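Local coordinates for protein EmrA (Aquifex aeolicus, PDB 4TKO) that serves as the periplasmic adaptor (membrane fusion protein) of a major facilitator superfamily multidrug efflux pump, probably helping to move xenobiotics out across the cell envelope, at residues A[287-292]-A[327-332]; A[276-281]-A[342-347]. One frame throughout, in Å; residues are numbered along the deposited sequence.

Contact 1 of 2, residues A[287-292]-A[327-332]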
loop_
_atom_site.group_PDB
_atom_site.type_symbol
_atom_site.label_atom_id
_atom_site.label_comp_id
_atom_site.label_asym_id
_atom_site.label_seq_id
_atom_site.Cartn_x
_atom_site.Cartn_y
_atom_site.Cartn_z
ATOM N N LEU A 287 -2.008 55.928 -4.598
ATOM C CA LEU A 287 -3.387 56.282 -4.378
ATOM C C LEU A 287 -4.295 55.079 -4.579
ATOM O O LEU A 287 -4.631 54.723 -5.705
ATOM C CB LEU A 287 -3.819 57.404 -5.313
ATOM C CG LEU A 287 -5.229 57.871 -4.968
ATOM C CD1 LEU A 287 -5.201 58.719 -3.686
ATOM C CD2 LEU A 287 -5.868 58.611 -6.116
ATOM N N PHE A 288 -4.701 54.452 -3.484
ATOM C CA PHE A 288 -5.727 53.432 -3.578
ATOM C C PHE A 288 -7.054 54.073 -3.916
ATOM O O PHE A 288 -7.271 55.250 -3.657
ATOM C CB PHE A 288 -5.813 52.642 -2.289
ATOM C CG PHE A 288 -4.609 51.815 -2.037
ATOM C CD1 PHE A 288 -4.540 50.516 -2.512
ATOM C CD2 PHE A 288 -3.519 52.346 -1.363
ATOM C CE1 PHE A 288 -3.410 49.740 -2.286
ATOM C CE2 PHE A 288 -2.381 51.580 -1.147
ATOM C CZ PHE A 288 -2.331 50.275 -1.612
ATOM N N GLU A 289 -7.950 53.282 -4.477
ATOM C CA GLU A 289 -9.133 53.815 -5.119
ATOM C C GLU A 289 -10.265 52.813 -4.957
ATOM O O GLU A 289 -10.049 51.600 -5.041
ATOM C CB GLU A 289 -8.818 54.092 -6.590
ATOM C CG GLU A 289 -9.948 54.607 -7.451
ATOM C CD GLU A 289 -9.453 54.994 -8.848
ATOM O OE1 GLU A 289 -8.322 55.532 -8.948
ATOM O OE2 GLU A 289 -10.181 54.745 -9.838
ATOM N N GLY A 290 -11.472 53.301 -4.701
ATOM C CA GLY A 290 -12.586 52.383 -4.551
ATOM C C GLY A 290 -13.952 53.019 -4.569
ATOM O O GLY A 290 -14.095 54.227 -4.796
ATOM N N VAL A 291 -14.956 52.185 -4.326
ATOM C CA VAL A 291 -16.336 52.638 -4.184
ATOM C C VAL A 291 -16.911 52.281 -2.824
ATOM O O VAL A 291 -16.445 51.357 -2.153
ATOM C CB VAL A 291 -17.271 52.021 -5.239
ATOM C CG1 VAL A 291 -17.150 52.754 -6.551
ATOM C CG2 VAL A 291 -16.979 50.533 -5.372
ATOM N N VAL A 292 -17.963 52.994 -2.451
ATOM C CA VAL A 292 -18.649 52.748 -1.211
ATOM C C VAL A 292 -19.481 51.481 -1.316
ATOM O O VAL A 292 -20.423 51.415 -2.103
ATOM C CB VAL A 292 -19.517 53.934 -0.847
ATOM C CG1 VAL A 292 -20.049 53.782 0.564
ATOM C CG2 VAL A 292 -18.685 55.195 -0.975
ATOM N N LYS A 327 -14.905 49.271 -0.759
ATOM C CA LYS A 327 -14.273 48.235 -1.589
ATOM C C LYS A 327 -13.175 48.814 -2.475
ATOM O O LYS A 327 -13.373 49.843 -3.135
ATOM C CB LYS A 327 -15.300 47.525 -2.469
ATOM C CG LYS A 327 -14.662 46.734 -3.601
ATOM C CD LYS A 327 -15.527 45.576 -4.106
ATOM C CE LYS A 327 -16.568 46.015 -5.126
ATOM N NZ LYS A 327 -17.186 44.841 -5.828
ATOM N N ILE A 328 -12.018 48.152 -2.487
ATOM C CA ILE A 328 -10.868 48.638 -3.250
ATOM C C ILE A 328 -10.921 48.217 -4.706
ATOM O O ILE A 328 -11.256 47.074 -5.025
ATOM C CB ILE A 328 -9.576 48.131 -2.658
ATOM C CG1 ILE A 328 -9.620 48.288 -1.140
ATOM C CG2 ILE A 328 -8.390 48.824 -3.314
ATOM C CD1 ILE A 328 -8.351 47.857 -0.444
ATOM N N THR A 329 -10.580 49.135 -5.596
ATOM C CA THR A 329 -10.712 48.852 -7.021
ATOM C C THR A 329 -9.461 49.158 -7.840
ATOM O O THR A 329 -9.360 48.736 -8.985
ATOM C CB THR A 329 -11.890 49.623 -7.624
ATOM O OG1 THR A 329 -11.749 51.027 -7.349
ATOM C CG2 THR A 329 -13.203 49.098 -7.038
ATOM N N LYS A 330 -8.515 49.884 -7.255
ATOM C CA LYS A 330 -7.237 50.109 -7.902
ATOM C C LYS A 330 -6.164 50.368 -6.858
ATOM O O LYS A 330 -6.407 51.059 -5.870
ATOM C CB LYS A 330 -7.342 51.273 -8.890
ATOM C CG LYS A 330 -6.036 51.630 -9.567
ATOM C CD LYS A 330 -6.285 52.483 -10.796
ATOM C CE LYS A 330 -4.974 52.921 -11.437
ATOM N NZ LYS A 330 -5.182 53.706 -12.691
ATOM N N GLY A 331 -4.983 49.795 -7.073
ATOM C CA GLY A 331 -3.888 49.882 -6.117
ATOM C C GLY A 331 -3.349 48.499 -5.777
ATOM O O GLY A 331 -4.043 47.473 -5.938
ATOM N N ASP A 332 -2.112 48.463 -5.291
ATOM C CA ASP A 332 -1.438 47.189 -5.063
ATOM C C ASP A 332 -1.863 46.478 -3.765
ATOM O O ASP A 332 -1.342 46.760 -2.677
ATOM C CB ASP A 332 0.080 47.403 -5.064
ATOM C CG ASP A 332 0.852 46.096 -5.107
ATOM O OD1 ASP A 332 0.228 45.036 -5.360
ATOM O OD2 ASP A 332 2.082 46.126 -4.899
#

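Contact 2 of 2, residues A[276-281]-A[342-347]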
loop_
_atom_site.group_PDB
_atom_site.type_symbol
_atom_site.label_atom_id
_atom_site.label_comp_id
_atom_site.label_asym_id
_atom_site.label_seq_id
_atom_site.Cartn_x
_atom_site.Cartn_y
_atom_site.Cartn_z
ATOM N N ALA A 276 -14.203 56.648 -4.199
ATOM C CA ALA A 276 -13.499 57.010 -2.988
ATOM C C ALA A 276 -12.019 56.860 -3.234
ATOM O O ALA A 276 -11.606 56.112 -4.124
ATOM C CB ALA A 276 -13.943 56.151 -1.827
ATOM N N TYR A 277 -11.227 57.556 -2.425
ATOM C CA TYR A 277 -9.799 57.692 -2.663
ATOM C C TYR A 277 -9.015 57.629 -1.360
ATOM O O TYR A 277 -9.256 58.403 -0.436
ATOM C CB TYR A 277 -9.534 58.999 -3.412
ATOM C CG TYR A 277 -10.262 59.015 -4.746
ATOM C CD1 TYR A 277 -9.753 58.328 -5.836
ATOM C CD2 TYR A 277 -11.483 59.670 -4.900
ATOM C CE1 TYR A 277 -10.417 58.310 -7.048
ATOM C CE2 TYR A 277 -12.154 59.657 -6.117
ATOM C CZ TYR A 277 -11.611 58.975 -7.185
ATOM O OH TYR A 277 -12.256 58.954 -8.396
ATOM N N VAL A 278 -8.072 56.696 -1.294
ATOM C CA VAL A 278 -7.388 56.407 -0.048
ATOM C C VAL A 278 -5.898 56.658 -0.130
ATOM O O VAL A 278 -5.233 56.178 -1.036
ATOM C CB VAL A 278 -7.598 54.936 0.378
ATOM C CG1 VAL A 278 -7.133 54.734 1.804
ATOM C CG2 VAL A 278 -9.054 54.537 0.234
ATOM N N ARG A 279 -5.373 57.401 0.833
ATOM C CA ARG A 279 -3.940 57.606 0.926
ATOM C C ARG A 279 -3.462 57.148 2.287
ATOM O O ARG A 279 -3.735 57.780 3.303
ATOM C CB ARG A 279 -3.584 59.077 0.705
ATOM C CG ARG A 279 -4.258 59.705 -0.506
ATOM C CD ARG A 279 -3.954 61.179 -0.597
ATOM N NE ARG A 279 -2.520 61.395 -0.740
ATOM C CZ ARG A 279 -1.946 62.587 -0.817
ATOM N NH1 ARG A 279 -2.685 63.687 -0.758
ATOM N NH2 ARG A 279 -0.630 62.672 -0.948
ATOM N N LEU A 280 -2.737 56.042 2.293
ATOM C CA LEU A 280 -2.207 55.473 3.519
ATOM C C LEU A 280 -0.852 56.081 3.858
ATOM O O LEU A 280 0.001 56.264 2.993
ATOM C CB LEU A 280 -2.094 53.943 3.380
ATOM C CG LEU A 280 -3.430 53.325 2.940
ATOM C CD1 LEU A 280 -3.285 51.903 2.440
ATOM C CD2 LEU A 280 -4.431 53.403 4.062
ATOM N N ASP A 281 -0.633 56.368 5.125
ATOM C CA ASP A 281 0.628 56.970 5.523
ATOM C C ASP A 281 1.815 56.103 5.143
ATOM O O ASP A 281 2.890 56.613 4.824
ATOM C CB ASP A 281 0.607 57.244 7.012
ATOM C CG ASP A 281 -0.610 58.070 7.422
ATOM O OD1 ASP A 281 -0.980 59.019 6.679
ATOM O OD2 ASP A 281 -1.199 57.761 8.480
ATOM N N GLY A 342 -4.571 56.557 7.468
ATOM C CA GLY A 342 -4.309 57.532 6.433
ATOM C C GLY A 342 -5.475 58.482 6.282
ATOM O O GLY A 342 -6.088 58.869 7.263
ATOM N N GLU A 343 -5.795 58.833 5.045
ATOM C CA GLU A 343 -6.769 59.876 4.766
ATOM C C GLU A 343 -7.644 59.392 3.651
ATOM O O GLU A 343 -7.153 58.695 2.756
ATOM C CB GLU A 343 -6.065 61.169 4.390
ATOM C CG GLU A 343 -6.941 62.396 4.375
ATOM C CD GLU A 343 -6.114 63.676 4.340
ATOM O OE1 GLU A 343 -5.719 64.146 5.432
ATOM O OE2 GLU A 343 -5.852 64.200 3.227
ATOM N N VAL A 344 -8.928 59.738 3.698
ATOM C CA VAL A 344 -9.866 59.238 2.701
ATOM C C VAL A 344 -10.819 60.303 2.224
ATOM O O VAL A 344 -11.321 61.079 3.021
ATOM C CB VAL A 344 -10.681 58.051 3.231
ATOM C CG1 VAL A 344 -11.911 57.800 2.365
ATOM C CG2 VAL A 344 -9.835 56.822 3.235
ATOM N N GLU A 345 -11.058 60.337 0.914
ATOM C CA GLU A 345 -11.982 61.302 0.331
ATOM C C GLU A 345 -13.093 60.568 -0.384
ATOM O O GLU A 345 -12.831 59.750 -1.269
ATOM C CB GLU A 345 -11.257 62.247 -0.629
ATOM C CG GLU A 345 -10.226 63.139 0.068
ATOM C CD GLU A 345 -9.625 64.194 -0.853
ATOM O OE1 GLU A 345 -10.056 64.265 -2.019
ATOM O OE2 GLU A 345 -8.728 64.952 -0.411
ATOM N N ILE A 346 -14.339 60.832 -0.007
ATOM C CA ILE A 346 -15.452 60.193 -0.707
ATOM C C ILE A 346 -16.246 61.214 -1.514
ATOM O O ILE A 346 -16.464 62.346 -1.080
ATOM C CB ILE A 346 -16.392 59.463 0.253
ATOM C CG1 ILE A 346 -15.594 58.638 1.258
ATOM C CG2 ILE A 346 -17.304 58.546 -0.514
ATOM C CD1 ILE A 346 -16.467 57.860 2.232
ATOM N N ARG A 347 -16.703 60.792 -2.662
ATOM C CA ARG A 347 -17.427 61.650 -3.555
ATOM C C ARG A 347 -18.900 61.786 -3.220
ATOM O O ARG A 347 -19.639 60.836 -3.204
ATOM C CB ARG A 347 -17.250 61.137 -4.968
ATOM C CG ARG A 347 -17.988 61.917 -6.020
ATOM C CD ARG A 347 -17.619 63.382 -6.022
ATOM N NE ARG A 347 -17.211 63.809 -7.340
ATOM C CZ ARG A 347 -17.703 64.849 -7.982
ATOM N NH1 ARG A 347 -18.629 65.592 -7.424
ATOM N NH2 ARG A 347 -17.254 65.138 -9.184
#

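Contact 1 of 2, residues A[287-292]-A[327-332]
Phe288 has CG anti to its carbonyl carbon (chi1 -67°), and this turns the ring across toward the 327-332 segment. Glu289 and Lys330 both have CG anti to the backbone N and continue as extended chains. They run side by side in the same direction, with CB of Glu289 3.9 Å from CB of Lys330. Thr329 holds OG1 in the crowded position between N and the carbonyl carbon (chi1 55°). From there OG1 reaches back to O of Glu289 in a weak hydrogen bond.

Strands 288-295 and 321-330 are antiparallel neighbours in a curled sheet, consistent with the adaptor's AaeA-like beta-barrel. The register slips by one residue between Glu289 and Gly290. This is a beta bulge, with Thr329 and Lys330 together opposite Glu289. At the bulge O of Glu289 takes two N-H groups. N of Thr329 approaches in the carbonyl plane at 2.6 Å, with an N-H...O angle of 163°. N of Lys330 lies 3.2 Å from the same oxygen, above that plane. N of Val291 bonds to O of Lys327 at 3.1 Å, and N of Lys327 returns one to O of Val291 at 2.9 Å.

Gly290 and Gly331 have no side chain where the opposite strand is close. CA of Gly331 lies against the ring, 3.7 Å from CD1 of Phe288. That ring has O of Asp332 at its edge, in plane, 3.6 Å from CE1. CG2 of Ile328 also meets the ring edge, and Leu336 covers both residues.

Glu289 and Lys330 have opposite charges, but OE1 and NZ stay 5.2 Å apart. The carboxylate instead forms a salt bridge through OE2 to Lys275. Lys330 therefore probably adds only a longer-range electrostatic pull, and the backbone bonds carry most of the polar pairing.

Contact 2 of 2, residues A[276-281]-A[342-347]
Four backbone hydrogen bonds join 276-281 to 342-347, two at each hydrogen-bonded pair. At Arg279 and Glu343, N of Arg279 lies 2.9 Å from O of Glu343. This bond is almost straight (178°) and runs nearly along the C=O axis. The return bond, from N of Glu343 to O of Arg279, also measures 2.9 Å, but its donor sits above the carbonyl plane. At Tyr277 and Glu345 both bonds are 3.0 Å, N of Tyr277 to O of Glu345 and N of Glu345 to O of Tyr277, and both donors lie in the carbonyl plane.

Val278 and Val344 form the main apolar touch. They stand side by side and point the same way. Each has CG1 anti to its backbone N, which places CG2 of Val344 3.7 Å from CG1 of Val278. CB of Ala276 meets CG1 of Ile346 more loosely on this same buried face. Gly342 sits close against Leu280, their CA atoms 4.1 Å apart; CA of Gly342 makes a CA-H...O contact with O of Arg279.

The register is regular and antiparallel throughout. The two strands belong to the curled antiparallel sheet of the adaptor's beta-barrel region, consistent with the AaeA-like barrel of this family. Inside, Val344 packs on Val13 and Val260, Ile346 on Leu262, and Leu280 on Phe288 and Leu336.

The other face carries Tyr277, Arg279, Glu343 and Glu345. Arg279 bends at chi3 (61°). Its NH1 remains 5.1 Å from OE2 of Glu343, so the charges may attract without touching. Further out, strand 342-347 is held on its far side by backbone bonds from Val344 to Thr10 and from Ile346 to Ala8. Asn274 ND2 bonds to O of Arg347 at the other end from Gly342.

Contact 1 and contact 2 lie in one curled antiparallel sheet, with centres about 9 Å apart. Together they join four neighbouring strands of one barrel wall, in the order 321-330, 288-295, 275-280, 342-347. Strands 275-280 and 288-295 follow each other in the chain and join the two contacts. N of Gly290 lies 2.9 Å from O of Ala276, and N of Val278 lies 2.9 Å from O of Phe288, both probable hydrogen bonds. Along the chain, 276-281 comes first and 342-347 last, so contact 2 brackets contact 1. Their centres lie about 52 Å (contact 1) and 59 Å (contact 2) from the chain's centre, in the barrel region remote from the long helical hairpin's tip.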